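Local atomic coordinates of protein (sliding clamp) (Enterobacteria phage RB69, PDB entry 1B77), a protein that probably encircles DNA as a ring of three subunits and tethers the phage DNA polymerase to its template, making replication processive. Residues K154-D157 / P163-S166. Numbering follows the deposited sequence.
Sequences KVED and PKYS
Lys164 reaches across to Glu156 with its ammonium group, and the two meet only at their charged ends: Glu156 OE2 lies 4.0 Å from Lys164 NZ, a long salt bridge. The walk starts at Lys164 CB, which points toward the loop 154-157 but is still 7.1 Å from Glu156 OE2. Next along, Lys164 CG is 5.8 Å from Glu156 OE2. Lys164 CD closes to 4.6 Å from Glu156 OE2, and Lys164 CE stays at the same distance, because the bend at chi3 (68°) turns the chain and CE gains nothing on CD. Only NZ gets within ion-pair range.

Glu156 comes from the loop 154-157 as an extended arm. Its CG is tucked between the backbone N and the carbonyl carbon (chi1 72°), and from there the chain runs out straight to the carboxylate, meeting the lysine chain at about a right angle. Glu156 OE1, the farther carboxylate oxygen, is 5.6 Å from Lys164 NZ. With Glu156 exposed, the attraction is probably weakened by solvent. The firmer anchor of the ammonium is a hydrogen bond from NZ to the carbonyl O of Leu133, just beyond helix 120-132, leaving the glutamate as a second, looser partner.

Within the connection, Asp157 OD1 forms a salt bridge with Arg162, just before Pro163. Behind the lysine, Lys164 and Tyr165 both face Gly151 in a classic beta bulge against strand 146-152. The ion pair thus spans the surface connection between the antiparallel strands 146-152 and 165-171, while Tyr165 packs on helix 120-132 and, with Ser166, pairs antiparallel with a strand of a neighbouring subunit, carrying the sheet across the interface.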
loop_
_atom_site.group_PDB
_atom_site.type_symbol
_atom_site.label_atom_id
_atom_site.label_comp_id
_atom_site.label_asym_id
_atom_site.label_seq_id
_atom_site.Cartn_x
_atom_site.Cartn_y
_atom_site.Cartn_z
ATOM N N LYS A 154 12.753 6.288 25.793
ATOM C CA LYS A 154 12.300 6.498 27.166
ATOM C C LYS A 154 11.829 5.217 27.866
ATOM O O LYS A 154 12.056 5.029 29.064
ATOM C CB LYS A 154 11.165 7.522 27.160
ATOM C CG LYS A 154 10.621 7.898 28.528
ATOM C CD LYS A 154 11.591 8.755 29.306
ATOM C CE LYS A 154 10.939 9.291 30.561
ATOM N NZ LYS A 154 11.857 10.200 31.301
ATOM N N VAL A 155 11.179 4.338 27.113
ATOM C CA VAL A 155 10.667 3.094 27.670
ATOM C C VAL A 155 11.749 2.231 28.328
ATOM O O VAL A 155 11.629 1.850 29.496
ATOM C CB VAL A 155 9.952 2.265 26.590
ATOM C CG1 VAL A 155 9.345 1.017 27.214
ATOM C CG2 VAL A 155 8.870 3.106 25.921
ATOM N N GLU A 156 12.806 1.933 27.581
ATOM C CA GLU A 156 13.885 1.105 28.100
ATOM C C GLU A 156 15.049 1.931 28.652
ATOM O O GLU A 156 16.042 1.376 29.120
ATOM C CB GLU A 156 14.398 0.185 26.991
ATOM C CG GLU A 156 15.189 0.915 25.925
ATOM C CD GLU A 156 15.595 0.020 24.769
ATOM O OE1 GLU A 156 16.084 -1.105 25.024
ATOM O OE2 GLU A 156 15.433 0.453 23.603
ATOM N N ASP A 157 14.924 3.253 28.594
ATOM C CA ASP A 157 15.975 4.145 29.072
ATOM C C ASP A 157 15.341 5.298 29.833
ATOM O O ASP A 157 15.504 6.468 29.489
ATOM C CB ASP A 157 16.786 4.657 27.879
ATOM C CG ASP A 157 17.918 5.581 28.284
ATOM O OD1 ASP A 157 18.577 5.317 29.312
ATOM O OD2 ASP A 157 18.156 6.568 27.560
ATOM N N PRO A 163 21.781 7.564 24.277
ATOM C CA PRO A 163 21.244 8.026 22.997
ATOM C C PRO A 163 21.457 7.005 21.890
ATOM O O PRO A 163 22.527 6.406 21.775
ATOM C CB PRO A 163 22.016 9.315 22.749
ATOM C CG PRO A 163 23.345 9.014 23.369
ATOM C CD PRO A 163 22.944 8.375 24.680
ATOM N N LYS A 164 20.426 6.808 21.082
ATOM C CA LYS A 164 20.486 5.876 19.970
ATOM C C LYS A 164 20.757 6.679 18.705
ATOM O O LYS A 164 21.098 6.127 17.658
ATOM C CB LYS A 164 19.158 5.128 19.854
ATOM C CG LYS A 164 18.717 4.496 21.175
ATOM C CD LYS A 164 17.556 3.537 20.993
ATOM C CE LYS A 164 17.985 2.297 20.222
ATOM N NZ LYS A 164 16.858 1.347 20.017
ATOM N N TYR A 165 20.609 7.996 18.827
ATOM C CA TYR A 165 20.829 8.906 17.712
ATOM C C TYR A 165 21.289 10.283 18.187
ATOM O O TYR A 165 20.945 10.730 19.290
ATOM C CB TYR A 165 19.543 9.054 16.908
ATOM C CG TYR A 165 19.646 9.986 15.724
ATOM C CD1 TYR A 165 20.330 9.612 14.572
ATOM C CD2 TYR A 165 19.014 11.226 15.740
ATOM C CE1 TYR A 165 20.376 10.449 13.463
ATOM C CE2 TYR A 165 19.055 12.070 14.640
ATOM C CZ TYR A 165 19.732 11.675 13.505
ATOM O OH TYR A 165 19.749 12.505 12.409
ATOM N N SER A 166 22.063 10.959 17.347
ATOM C CA SER A 166 22.559 12.279 17.693
ATOM C C SER A 166 22.746 13.152 16.460
ATOM O O SER A 166 23.379 12.748 15.494
ATOM C CB SER A 166 23.880 12.155 18.446
ATOM O OG SER A 166 24.312 13.426 18.884
#